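Local coordinates for extracellular solute-binding protein, family 1 (Bifidobacterium longum subsp. infantis ATCC 15697, PDB 3OMB) that probably captures a solute, most likely a carbohydrate, outside the cell for an ABC-type importer, and carries a bound magnesium ion, at residues Gly157-Gly162 against Thr436-Leu441; His397-Asp402 against Asp428-Lys433. All coordinates share one frame; numbering follows the deposited sequence.

Interaction 1 of 2, residues Gly157-Gly162 against Thr436-Leu441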
loop_
_atom_site.group_PDB
_atom_site.type_symbol
_atom_site.label_atom_id
_atom_site.label_comp_id
_atom_site.label_asym_id
_atom_site.label_seq_id
_atom_site.Cartn_x
_atom_site.Cartn_y
_atom_site.Cartn_z
ATOM N N GLY A 157 3.422 -7.609 10.406
ATOM C CA GLY A 157 3.570 -7.262 11.827
ATOM C C GLY A 157 2.874 -5.988 12.260
ATOM O O GLY A 157 2.705 -5.056 11.473
ATOM N N LYS A 158 2.478 -5.956 13.527
ATOM C CA LYS A 158 1.753 -4.845 14.111
ATOM C C LYS A 158 2.519 -3.517 14.008
ATOM O O LYS A 158 1.921 -2.436 14.086
ATOM C CB LYS A 158 1.415 -5.152 15.580
ATOM C CG LYS A 158 2.657 -5.223 16.512
ATOM C CD LYS A 158 2.263 -5.602 17.946
ATOM C CE LYS A 158 3.457 -5.530 18.932
ATOM N NZ LYS A 158 4.445 -6.655 18.686
ATOM N N ALA A 159 3.835 -3.572 13.859
ATOM C CA ALA A 159 4.577 -2.323 13.694
ATOM C C ALA A 159 4.109 -1.596 12.430
ATOM O O ALA A 159 4.248 -0.390 12.325
ATOM C CB ALA A 159 6.087 -2.584 13.665
ATOM N N TYR A 160 3.526 -2.331 11.486
ATOM C CA TYR A 160 3.073 -1.743 10.221
ATOM C C TYR A 160 1.557 -1.543 10.190
ATOM O O TYR A 160 0.984 -1.288 9.136
ATOM C CB TYR A 160 3.508 -2.615 9.038
ATOM C CG TYR A 160 5.000 -2.612 8.778
ATOM C CD1 TYR A 160 5.561 -1.683 7.909
ATOM C CD2 TYR A 160 5.844 -3.526 9.400
ATOM C CE1 TYR A 160 6.906 -1.658 7.661
ATOM C CE2 TYR A 160 7.216 -3.508 9.162
ATOM C CZ TYR A 160 7.732 -2.566 8.275
ATOM O OH TYR A 160 9.078 -2.519 7.987
ATOM N N SER A 161 0.908 -1.620 11.348
ATOM C CA SER A 161 -0.554 -1.579 11.372
ATOM C C SER A 161 -1.154 -0.218 10.943
ATOM O O SER A 161 -2.291 -0.177 10.476
ATOM C CB SER A 161 -1.094 -1.995 12.751
ATOM O OG SER A 161 -0.804 -0.964 13.677
ATOM N N GLY A 162 -0.407 0.877 11.094
ATOM C CA GLY A 162 -0.912 2.191 10.686
ATOM C C GLY A 162 -0.814 2.482 9.179
ATOM O O GLY A 162 -0.383 1.639 8.373
ATOM N N THR A 436 14.364 -0.125 10.800
ATOM C CA THR A 436 14.249 1.340 10.749
ATOM C C THR A 436 13.000 1.792 9.983
ATOM O O THR A 436 12.390 2.809 10.335
ATOM C CB THR A 436 15.469 1.984 10.096
ATOM O OG1 THR A 436 15.572 1.519 8.735
ATOM C CG2 THR A 436 16.739 1.637 10.879
ATOM N N HIS A 437 12.643 1.034 8.943
ATOM C CA HIS A 437 11.465 1.290 8.127
ATOM C C HIS A 437 10.186 1.225 9.016
ATOM O O HIS A 437 9.263 2.019 8.852
ATOM C CB HIS A 437 11.449 0.280 6.962
ATOM C CG HIS A 437 10.518 0.633 5.834
ATOM N ND1 HIS A 437 10.625 1.803 5.107
ATOM C CD2 HIS A 437 9.497 -0.063 5.270
ATOM C CE1 HIS A 437 9.693 1.825 4.166
ATOM N NE2 HIS A 437 8.994 0.706 4.243
ATOM N N ALA A 438 10.178 0.316 9.993
ATOM C CA ALA A 438 9.070 0.183 10.941
ATOM C C ALA A 438 9.133 1.257 12.025
ATOM O O ALA A 438 8.129 1.910 12.302
ATOM C CB ALA A 438 9.081 -1.205 11.579
ATOM N N ASP A 439 10.307 1.432 12.639
ATOM C CA ASP A 439 10.508 2.482 13.646
ATOM C C ASP A 439 10.095 3.894 13.193
ATOM O O ASP A 439 9.456 4.616 13.952
ATOM C CB ASP A 439 11.947 2.488 14.153
ATOM C CG ASP A 439 12.305 1.217 14.921
ATOM O OD1 ASP A 439 11.416 0.355 15.181
ATOM O OD2 ASP A 439 13.502 1.079 15.259
ATOM N N GLU A 440 10.452 4.285 11.969
ATOM C CA GLU A 440 10.066 5.595 11.443
ATOM C C GLU A 440 8.556 5.660 11.225
ATOM O O GLU A 440 7.939 6.719 11.385
ATOM C CB GLU A 440 10.714 5.869 10.097
ATOM C CG GLU A 440 12.214 5.930 10.076
ATOM C CD GLU A 440 12.735 5.607 8.683
ATOM O OE1 GLU A 440 11.917 5.608 7.727
ATOM O OE2 GLU A 440 13.953 5.350 8.543
ATOM N N LEU A 441 7.974 4.530 10.835
ATOM C CA LEU A 441 6.531 4.456 10.613
ATOM C C LEU A 441 5.780 4.674 11.927
ATOM O O LEU A 441 4.860 5.486 11.999
ATOM C CB LEU A 441 6.132 3.121 9.955
ATOM C CG LEU A 441 4.678 3.041 9.491
ATOM C CD1 LEU A 441 4.416 4.115 8.449
ATOM C CD2 LEU A 441 4.371 1.654 8.953
#
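Tyr160 reaches the start of helix 436-452, and most of the contact is apolar. Its CZ and CE2 touch the methyl of Ala438, with Tyr160 CZ 3.8 Å from Ala438 CB. On the CD1 side Leu441 comes across at about a right angle, its CD2 methyl 3.7 Å from Tyr160 CD1. Leu441 CG stands anti to its own backbone N (chi1 -171°), which carries the branched end over to the loop. Beside the ring, Ala159 and Ala438 meet methyl to methyl, CB to CB at 3.9 Å, where the two backbones come nearest.

The aromatic rings of Tyr160 and His437 meet edge to edge: His437 CD2 lies in the plane of the tyrosine ring, 3.7 Å from Tyr160 OH, while the imidazole stacks on Trp311.

No hydrogen bond joins the two segments. The phenol oxygen instead bonds to OD2 of Asp435, just before the helix; OD1 of the same Asp435 weakly accepts Ala438 N.

The chemistry is thus that of a small hydrophobic surface with one polar tip: alanines let loop and helix come close, and the bond to Asp435 would fix how far the tyrosine reaches along the helix start.

Interaction 2 of 2, residues His397-Asp402 against Asp428-Lys433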
loop_
_atom_site.group_PDB
_atom_site.type_symbol
_atom_site.label_atom_id
_atom_site.label_comp_id
_atom_site.label_asym_id
_atom_site.label_seq_id
_atom_site.Cartn_x
_atom_site.Cartn_y
_atom_site.Cartn_z
ATOM N N HIS A 397 10.897 -15.000 20.993
ATOM C CA HIS A 397 10.123 -14.144 20.100
ATOM C C HIS A 397 10.794 -12.782 19.905
ATOM O O HIS A 397 10.111 -11.766 19.697
ATOM C CB HIS A 397 8.695 -13.964 20.620
ATOM C CG HIS A 397 7.991 -15.251 20.913
ATOM N ND1 HIS A 397 7.513 -16.078 19.917
ATOM C CD2 HIS A 397 7.708 -15.865 22.088
ATOM C CE1 HIS A 397 6.954 -17.141 20.468
ATOM N NE2 HIS A 397 7.063 -17.040 21.783
ATOM N N GLU A 398 12.121 -12.756 19.968
ATOM C CA GLU A 398 12.853 -11.494 19.908
ATOM C C GLU A 398 14.013 -11.528 18.948
ATOM O O GLU A 398 14.798 -12.492 18.920
ATOM C CB GLU A 398 13.345 -11.056 21.289
ATOM C CG GLU A 398 12.240 -10.583 22.219
ATOM C CD GLU A 398 11.473 -11.744 22.860
ATOM O OE1 GLU A 398 12.059 -12.842 23.069
ATOM O OE2 GLU A 398 10.268 -11.560 23.134
ATOM N N TYR A 399 14.120 -10.449 18.177
ATOM C CA TYR A 399 15.058 -10.372 17.078
ATOM C C TYR A 399 15.680 -8.983 17.018
ATOM O O TYR A 399 15.025 -7.983 17.327
ATOM C CB TYR A 399 14.356 -10.714 15.752
ATOM C CG TYR A 399 13.473 -11.947 15.843
ATOM C CD1 TYR A 399 13.966 -13.218 15.515
ATOM C CD2 TYR A 399 12.146 -11.845 16.280
ATOM C CE1 TYR A 399 13.145 -14.348 15.617
ATOM C CE2 TYR A 399 11.336 -12.952 16.384
ATOM C CZ TYR A 399 11.828 -14.200 16.048
ATOM O OH TYR A 399 10.993 -15.293 16.159
ATOM N N THR A 400 16.942 -8.931 16.621
ATOM C CA THR A 400 17.623 -7.653 16.411
ATOM C C THR A 400 18.153 -7.618 14.994
ATOM O O THR A 400 18.833 -8.548 14.560
ATOM C CB THR A 400 18.775 -7.420 17.426
ATOM O OG1 THR A 400 18.240 -7.396 18.754
ATOM C CG2 THR A 400 19.504 -6.079 17.155
ATOM N N VAL A 401 17.812 -6.549 14.280
ATOM C CA VAL A 401 18.317 -6.319 12.933
ATOM C C VAL A 401 19.616 -5.520 12.998
ATOM O O VAL A 401 19.730 -4.558 13.754
ATOM C CB VAL A 401 17.286 -5.571 12.063
ATOM C CG1 VAL A 401 17.831 -5.315 10.659
ATOM C CG2 VAL A 401 15.986 -6.350 11.983
ATOM N N ASP A 402 20.594 -5.946 12.205
ATOM C CA ASP A 402 21.826 -5.194 12.009
ATOM C C ASP A 402 21.699 -4.351 10.744
ATOM O O ASP A 402 21.819 -4.851 9.630
ATOM C CB ASP A 402 23.007 -6.150 11.891
ATOM C CG ASP A 402 24.314 -5.438 11.581
ATOM O OD1 ASP A 402 25.367 -6.071 11.810
ATOM O OD2 ASP A 402 24.296 -4.263 11.117
ATOM N N ASP A 428 1.885 -10.894 16.824
ATOM C CA ASP A 428 1.995 -9.749 17.741
ATOM C C ASP A 428 2.982 -9.997 18.866
ATOM O O ASP A 428 3.549 -9.042 19.433
ATOM C CB ASP A 428 0.661 -9.370 18.339
ATOM C CG ASP A 428 -0.246 -8.661 17.346
ATOM O OD1 ASP A 428 0.233 -8.296 16.235
ATOM O OD2 ASP A 428 -1.442 -8.480 17.687
ATOM N N GLU A 429 3.198 -11.269 19.189
ATOM C CA GLU A 429 4.119 -11.592 20.278
ATOM C C GLU A 429 5.589 -11.377 19.862
ATOM O O GLU A 429 6.457 -11.355 20.712
ATOM C CB GLU A 429 3.831 -12.993 20.887
ATOM C CG GLU A 429 3.850 -14.151 19.890
ATOM C CD GLU A 429 2.502 -14.424 19.158
ATOM O OE1 GLU A 429 1.582 -13.553 19.103
ATOM O OE2 GLU A 429 2.389 -15.557 18.596
ATOM N N ALA A 430 5.855 -11.179 18.566
ATOM C CA ALA A 430 7.226 -10.929 18.104
ATOM C C ALA A 430 7.638 -9.468 18.272
ATOM O O ALA A 430 6.890 -8.563 17.903
ATOM C CB ALA A 430 7.388 -11.327 16.674
ATOM N N THR A 431 8.826 -9.266 18.840
ATOM C CA THR A 431 9.443 -7.956 18.996
ATOM C C THR A 431 10.709 -7.940 18.152
ATOM O O THR A 431 11.622 -8.738 18.376
ATOM C CB THR A 431 9.788 -7.622 20.494
ATOM O OG1 THR A 431 8.608 -7.733 21.289
ATOM C CG2 THR A 431 10.344 -6.180 20.638
ATOM N N ILE A 432 10.722 -7.057 17.158
ATOM C CA ILE A 432 11.874 -6.851 16.273
ATOM C C ILE A 432 12.514 -5.487 16.560
ATOM O O ILE A 432 11.860 -4.447 16.433
ATOM C CB ILE A 432 11.456 -6.923 14.797
ATOM C CG1 ILE A 432 10.857 -8.303 14.474
ATOM C CG2 ILE A 432 12.647 -6.644 13.892
ATOM C CD1 ILE A 432 10.079 -8.381 13.175
ATOM N N LYS A 433 13.785 -5.505 16.951
ATOM C CA LYS A 433 14.574 -4.289 17.161
ATOM C C LYS A 433 15.395 -3.942 15.901
ATOM O O LYS A 433 15.990 -4.815 15.288
ATOM C CB LYS A 433 15.481 -4.497 18.381
ATOM C CG LYS A 433 16.520 -3.424 18.631
ATOM C CD LYS A 433 17.372 -3.746 19.874
ATOM C CE LYS A 433 18.364 -2.618 20.178
ATOM N NZ LYS A 433 19.525 -3.082 21.011
HETATM O O HOH W 1 8.426 -10.165 22.037
#
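His397 O receives Thr431 N at 2.9 Å, the first of four backbone hydrogen bonds that pair strands 398-401 and 431-433 in parallel. Tyr399 then serves both ways, its N giving to Thr431 O and its O taking Lys433 N, before Val401 N closes on Lys433 O at 2.7 Å.

On one face Thr400 and Lys433 run side by side, Thr400 OG1 3.9 Å from Lys433 CD. An alanine in place of Thr400 would probably leave the lysine's aliphatic chain without this flank and freer to swing. Farther along that face a water links Glu398 OE2 (2.6 Å), Thr431 OG1 (2.6 Å) and Glu429 O (2.7 Å). Glu398 bends at chi2 (79°), folding its carboxylate back so that OE1 takes the N-H of His397 from above the carboxylate plane.

On the other face Ile432 touches Val401, CG2 to CG2 at 3.9 Å, and Tyr399 CD2 through CG1. At the start of the pairing, Glu429 CG sits over one face of the His397 ring, 4.1 Å from ND1.

Glu376 takes hydrogen bonds with both His397 ND1 and Tyr399 OH. Its helix, 376-384, packs under Tyr399, Val401 and Ile432, strand 391-395 pairs antiparallel along the far edge of 398-401, and helix 403-411 lies on the crossover of this beta-alpha-beta unit.

Overall arrangement
The centres of the two interactions lie about 12 Å apart, on the same side of the chain's centre. Along the chain the loop 157-162 comes first; strands 398-401 and 431-433 follow, and helix 436-452 starts directly after the second strand, so both segments of interaction 2 fall between those of interaction 1. They also touch: Lys158 NZ is 2.7 Å from Asp428 O, a probable hydrogen bond. The loop therefore meets the region at two points, Asp428 just before strand 431-433 and the start of helix 436-452 just after it. Both lie away from the magnesium site; interaction 2 is a local beta-alpha-beta pairing, whereas interaction 1 brings together segments more than 270 residues apart.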